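Local structure of Cog5 (Kluyveromyces lactis, 4U6U) at residues B[107-121]-B[145-157]. The protein is a subunit of the conserved oligomeric Golgi complex that pairs with Cog7 and probably serves in tethering vesicles at the Golgi before fusion. The protein carries 7 engineered substitutions. Residues are numbered along the deposited sequence; the frame is centred on the assembly and turned at random.
Sequences LRYLSTNLTRDCLNN and DLFDTIDKVLSSK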
loop_
_atom_site.group_PDB
_atom_site.type_symbol
_atom_site.label_atom_id
_atom_site.label_comp_id
_atom_site.label_asym_id
_atom_site.label_seq_id
_atom_site.Cartn_x
_atom_site.Cartn_y
_atom_site.Cartn_z
ATOM N N LEU B 107 1.230 2.679 -7.996
ATOM C CA LEU B 107 1.383 3.486 -6.791
ATOM C C LEU B 107 1.374 4.974 -7.129
ATOM O O LEU B 107 0.688 5.788 -6.491
ATOM C CB LEU B 107 2.695 3.135 -6.083
ATOM C CG LEU B 107 2.748 2.156 -4.914
ATOM C CD1 LEU B 107 1.850 2.627 -3.804
ATOM C CD2 LEU B 107 2.346 0.767 -5.348
ATOM N N ARG B 108 2.145 5.311 -8.157
ATOM C CA ARG B 108 2.234 6.673 -8.637
ATOM C C ARG B 108 0.809 7.075 -9.003
ATOM O O ARG B 108 0.299 8.073 -8.504
ATOM C CB ARG B 108 3.185 6.761 -9.839
ATOM C CG ARG B 108 3.766 8.137 -10.153
ATOM C CD ARG B 108 4.596 8.108 -11.445
ATOM N NE ARG B 108 5.436 6.915 -11.564
ATOM C CZ ARG B 108 5.272 5.970 -12.493
ATOM N NH1 ARG B 108 4.285 6.067 -13.382
ATOM N NH2 ARG B 108 6.081 4.912 -12.525
ATOM N N TYR B 109 0.146 6.244 -9.811
ATOM C CA TYR B 109 -1.209 6.541 -10.254
ATOM C C TYR B 109 -2.164 6.807 -9.096
ATOM O O TYR B 109 -2.971 7.739 -9.157
ATOM C CB TYR B 109 -1.787 5.404 -11.093
ATOM C CG TYR B 109 -3.228 5.681 -11.470
ATOM C CD1 TYR B 109 -3.527 6.527 -12.526
ATOM C CD2 TYR B 109 -4.289 5.145 -10.737
ATOM C CE1 TYR B 109 -4.836 6.808 -12.869
ATOM C CE2 TYR B 109 -5.604 5.425 -11.070
ATOM C CZ TYR B 109 -5.872 6.259 -12.142
ATOM O OH TYR B 109 -7.171 6.558 -12.500
ATOM N N LEU B 110 -2.080 5.991 -8.048
ATOM C CA LEU B 110 -3.036 6.094 -6.951
ATOM C C LEU B 110 -2.778 7.316 -6.090
ATOM O O LEU B 110 -3.705 8.068 -5.786
ATOM C CB LEU B 110 -3.017 4.849 -6.071
ATOM C CG LEU B 110 -3.584 3.554 -6.662
ATOM C CD1 LEU B 110 -3.482 2.412 -5.644
ATOM C CD2 LEU B 110 -5.016 3.742 -7.144
ATOM N N SER B 111 -1.525 7.499 -5.681
ATOM C CA SER B 111 -1.166 8.573 -4.757
ATOM C C SER B 111 -1.352 9.952 -5.386
ATOM O O SER B 111 -1.798 10.886 -4.721
ATOM C CB SER B 111 0.274 8.410 -4.275
ATOM O OG SER B 111 1.193 8.507 -5.346
ATOM N N THR B 112 -1.019 10.088 -6.665
ATOM C CA THR B 112 -1.189 11.375 -7.319
ATOM C C THR B 112 -2.669 11.638 -7.576
ATOM O O THR B 112 -3.104 12.777 -7.566
ATOM C CB THR B 112 -0.404 11.481 -8.651
ATOM O OG1 THR B 112 -1.011 10.649 -9.637
ATOM C CG2 THR B 112 1.074 11.099 -8.468
ATOM N N ASN B 113 -3.452 10.595 -7.811
ATOM C CA ASN B 113 -4.887 10.800 -7.998
ATOM C C ASN B 113 -5.602 11.102 -6.677
ATOM O O ASN B 113 -6.597 11.821 -6.649
ATOM C CB ASN B 113 -5.525 9.589 -8.684
ATOM C CG ASN B 113 -6.152 9.943 -10.021
ATOM O OD1 ASN B 113 -7.323 10.322 -10.089
ATOM N ND2 ASN B 113 -5.371 9.823 -11.093
ATOM N N LEU B 114 -5.106 10.530 -5.587
ATOM C CA LEU B 114 -5.675 10.775 -4.267
ATOM C C LEU B 114 -5.269 12.156 -3.744
ATOM O O LEU B 114 -6.076 12.872 -3.144
ATOM C CB LEU B 114 -5.249 9.686 -3.282
ATOM C CG LEU B 114 -5.663 9.893 -1.824
ATOM C CD1 LEU B 114 -7.180 9.916 -1.695
ATOM C CD2 LEU B 114 -5.060 8.822 -0.922
ATOM N N THR B 115 -4.001 12.516 -3.937
ATOM C CA THR B 115 -3.528 13.816 -3.472
ATOM C C THR B 115 -4.327 14.923 -4.170
ATOM O O THR B 115 -4.884 15.806 -3.520
ATOM C CB THR B 115 -1.984 14.021 -3.730
ATOM O OG1 THR B 115 -1.633 13.597 -5.053
ATOM C CG2 THR B 115 -1.138 13.234 -2.747
ATOM N N ARG B 116 -4.427 14.815 -5.491
ATOM C CA ARG B 116 -5.152 15.765 -6.326
ATOM C C ARG B 116 -6.615 15.859 -5.949
ATOM O O ARG B 116 -7.189 16.949 -5.928
ATOM C CB ARG B 116 -4.957 15.392 -7.795
ATOM C CG ARG B 116 -5.611 16.292 -8.804
ATOM C CD ARG B 116 -5.013 15.982 -10.155
ATOM N NE ARG B 116 -5.376 14.664 -10.654
ATOM C CZ ARG B 116 -4.547 13.899 -11.362
ATOM N NH1 ARG B 116 -3.315 14.328 -11.629
ATOM N NH2 ARG B 116 -4.940 12.702 -11.786
ATOM N N ASP B 117 -7.218 14.718 -5.636
ATOM C CA ASP B 117 -8.631 14.700 -5.297
ATOM C C ASP B 117 -8.859 15.250 -3.877
ATOM O O ASP B 117 -9.969 15.598 -3.508
ATOM C CB ASP B 117 -9.196 13.282 -5.452
ATOM C CG ASP B 117 -9.512 12.935 -6.911
ATOM O OD1 ASP B 117 -9.227 13.764 -7.810
ATOM O OD2 ASP B 117 -10.037 11.825 -7.163
ATOM N N CYS B 118 -7.806 15.357 -3.083
ATOM C CA CYS B 118 -7.965 15.866 -1.724
ATOM C C CYS B 118 -7.697 17.367 -1.607
ATOM O O CYS B 118 -8.299 18.060 -0.788
ATOM C CB CYS B 118 -7.039 15.126 -0.772
ATOM S SG CYS B 118 -7.688 13.585 -0.208
ATOM N N LEU B 119 -6.784 17.866 -2.428
ATOM C CA LEU B 119 -6.391 19.267 -2.360
ATOM C C LEU B 119 -7.392 20.143 -3.105
ATOM O O LEU B 119 -7.265 21.372 -3.106
ATOM C CB LEU B 119 -4.980 19.472 -2.928
ATOM C CG LEU B 119 -3.837 18.661 -2.302
ATOM C CD1 LEU B 119 -2.534 18.946 -3.035
ATOM C CD2 LEU B 119 -3.680 18.859 -0.788
ATOM N N ASN B 120 -8.378 19.514 -3.743
ATOM C CA ASN B 120 -9.382 20.276 -4.474
ATOM C C ASN B 120 -10.520 20.773 -3.579
ATOM O O ASN B 120 -11.399 21.505 -4.040
ATOM C CB ASN B 120 -9.948 19.439 -5.627
ATOM C CG ASN B 120 -10.805 20.261 -6.582
ATOM O OD1 ASN B 120 -11.818 19.794 -7.093
ATOM N ND2 ASN B 120 -10.390 21.496 -6.828
ATOM N N ASN B 121 -10.503 20.389 -2.301
ATOM C CA ASN B 121 -11.536 20.786 -1.328
ATOM C C ASN B 121 -12.980 20.532 -1.747
ATOM O O ASN B 121 -13.815 20.232 -0.896
ATOM C CB ASN B 121 -11.403 22.276 -0.978
ATOM C CG ASN B 121 -10.387 22.547 0.125
ATOM O OD1 ASN B 121 -9.680 21.646 0.583
ATOM N ND2 ASN B 121 -10.321 23.802 0.566
ATOM N N ASP B 145 2.743 3.807 1.756
ATOM C CA ASP B 145 2.578 4.787 0.698
ATOM C C ASP B 145 1.310 5.608 0.901
ATOM O O ASP B 145 1.254 6.774 0.520
ATOM C CB ASP B 145 2.566 4.089 -0.659
ATOM C CG ASP B 145 3.966 3.823 -1.187
ATOM O OD1 ASP B 145 4.644 4.802 -1.564
ATOM O OD2 ASP B 145 4.391 2.645 -1.212
ATOM N N LEU B 146 0.286 4.997 1.486
ATOM C CA LEU B 146 -0.916 5.740 1.831
ATOM C C LEU B 146 -0.584 6.839 2.832
ATOM O O LEU B 146 -1.109 7.953 2.752
ATOM C CB LEU B 146 -1.991 4.827 2.411
ATOM C CG LEU B 146 -3.178 5.604 2.980
ATOM C CD1 LEU B 146 -4.034 6.145 1.840
ATOM C CD2 LEU B 146 -4.017 4.738 3.898
ATOM N N PHE B 147 0.312 6.530 3.762
ATOM C CA PHE B 147 0.686 7.491 4.790
ATOM C C PHE B 147 1.580 8.598 4.229
ATOM O O PHE B 147 1.342 9.782 4.470
ATOM C CB PHE B 147 1.389 6.767 5.934
ATOM C CG PHE B 147 0.552 5.699 6.577
ATOM C CD1 PHE B 147 -0.834 5.740 6.498
ATOM C CD2 PHE B 147 1.149 4.645 7.250
ATOM C CE1 PHE B 147 -1.608 4.756 7.087
ATOM C CE2 PHE B 147 0.378 3.653 7.845
ATOM C CZ PHE B 147 -1.002 3.712 7.762
ATOM N N ASP B 148 2.578 8.198 3.446
ATOM C CA ASP B 148 3.479 9.123 2.767
ATOM C C ASP B 148 2.731 9.947 1.747
ATOM O O ASP B 148 3.270 10.898 1.197
ATOM C CB ASP B 148 4.623 8.367 2.108
ATOM C CG ASP B 148 5.592 7.792 3.129
ATOM O OD1 ASP B 148 5.280 7.864 4.342
ATOM O OD2 ASP B 148 6.648 7.252 2.726
ATOM N N THR B 149 1.503 9.539 1.459
ATOM C CA THR B 149 0.623 10.321 0.613
ATOM C C THR B 149 -0.199 11.242 1.499
ATOM O O THR B 149 -0.318 12.433 1.215
ATOM C CB THR B 149 -0.303 9.439 -0.249
ATOM O OG1 THR B 149 0.460 8.842 -1.301
ATOM C CG2 THR B 149 -1.407 10.263 -0.889
ATOM N N ILE B 150 -0.746 10.704 2.586
ATOM C CA ILE B 150 -1.501 11.541 3.518
ATOM C C ILE B 150 -0.549 12.562 4.128
ATOM O O ILE B 150 -0.907 13.733 4.269
ATOM C CB ILE B 150 -2.223 10.711 4.618
ATOM C CG1 ILE B 150 -3.707 10.532 4.271
ATOM C CG2 ILE B 150 -2.202 11.425 5.949
ATOM C CD1 ILE B 150 -3.991 10.171 2.825
ATOM N N ASP B 151 0.668 12.123 4.448
ATOM C CA ASP B 151 1.720 13.042 4.868
ATOM C C ASP B 151 1.801 14.230 3.934
ATOM O O ASP B 151 1.691 15.385 4.359
ATOM C CB ASP B 151 3.078 12.346 4.911
ATOM C CG ASP B 151 3.396 11.766 6.266
ATOM O OD1 ASP B 151 2.698 12.123 7.240
ATOM O OD2 ASP B 151 4.369 10.983 6.357
ATOM N N LYS B 152 1.997 13.920 2.656
ATOM C CA LYS B 152 2.202 14.934 1.637
ATOM C C LYS B 152 0.990 15.845 1.482
ATOM O O LYS B 152 1.146 17.054 1.343
ATOM C CB LYS B 152 2.573 14.278 0.292
ATOM C CG LYS B 152 4.056 13.866 0.213
ATOM C CD LYS B 152 4.432 13.188 -1.096
ATOM C CE LYS B 152 5.877 12.698 -1.064
ATOM N NZ LYS B 152 6.143 11.712 -2.147
ATOM N N VAL B 153 -0.208 15.275 1.537
ATOM C CA VAL B 153 -1.436 16.066 1.445
ATOM C C VAL B 153 -1.591 17.025 2.616
ATOM O O VAL B 153 -1.852 18.218 2.428
ATOM C CB VAL B 153 -2.696 15.173 1.385
ATOM C CG1 VAL B 153 -3.928 15.978 1.738
ATOM C CG2 VAL B 153 -2.844 14.556 0.018
ATOM N N LEU B 154 -1.428 16.495 3.824
ATOM C CA LEU B 154 -1.567 17.292 5.029
ATOM C C LEU B 154 -0.582 18.455 4.996
ATOM O O LEU B 154 -0.954 19.613 5.210
ATOM C CB LEU B 154 -1.341 16.426 6.270
ATOM C CG LEU B 154 -1.478 17.111 7.631
ATOM C CD1 LEU B 154 -2.859 17.684 7.809
ATOM C CD2 LEU B 154 -1.163 16.152 8.760
ATOM N N SER B 155 0.672 18.132 4.697
ATOM C CA SER B 155 1.736 19.119 4.629
ATOM C C SER B 155 1.429 20.205 3.585
ATOM O O SER B 155 1.882 21.343 3.696
ATOM C CB SER B 155 3.063 18.426 4.331
ATOM O OG SER B 155 4.156 19.267 4.651
ATOM N N SER B 156 0.646 19.853 2.576
ATOM C CA SER B 156 0.319 20.791 1.513
ATOM C C SER B 156 -0.746 21.768 1.983
ATOM O O SER B 156 -0.682 22.961 1.681
ATOM C CB SER B 156 -0.153 20.043 0.258
ATOM O OG SER B 156 -0.453 20.923 -0.814
ATOM N N LYS B 157 -1.733 21.266 2.715
ATOM C CA LYS B 157 -2.790 22.139 3.202
ATOM C C LYS B 157 -2.245 23.127 4.243
ATOM O O LYS B 157 -2.553 24.317 4.177
ATOM C CB LYS B 157 -3.948 21.325 3.786
ATOM C CG LYS B 157 -4.757 20.552 2.747
ATOM C CD LYS B 157 -5.839 19.666 3.395
ATOM C CE LYS B 157 -7.234 19.881 2.791
ATOM N NZ LYS B 157 -7.240 19.963 1.298
#
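The segments 107-118 and 145-157, parts of helices 92-118 and 143-167, run in roughly the same direction, their axes crossing at -30° and coming within 9.8 Å, and Ser111 faces Thr149 as Thr115 faces Val153. The pair belongs to an all-helical, rod-like array of the kind found in multisubunit tethering complexes: helices 122-126 and 128-141 lie between the two in sequence, and the second packs against Leu107, Leu114 and Leu146. Small side chains fill the middle of the interface. Thr115 CG2 reaches Thr149 CG2 and Val153 CG2, each at 3.5 Å, and the two threonine side chains meet at about a right angle. Both hydroxyls turn back to their own helices, Thr115 OG1 hydrogen-bonded to Ser111 O and Thr149 OG1 to Asp145 O; Thr149 CG2, anti to its own N, meets the Thr115 methyl. To one flank, Leu114 CD2 rests among Leu146 CD1, Thr149 CG2 and Ile150 CD1. Where the contact begins, Leu107 CD1 lies against Asp145 CB, while Asp145 OD2 is hydrogen-bonded to Ser142 OG. Leu119 CD2 covers Val153 CG1 at 3.8 Å, and its CD1 touches Ser156 OG. Beyond it, Lys157, its chain bent near the tip, reaches the C-terminal end of helix 92-118, beside helix 175-192. Its NZ donates to Cys118 O at 3.0 Å from above the carbonyl plane, and to Asn121 OD1, also at 3.0 Å, nearly in line with the side-chain C=O (162°).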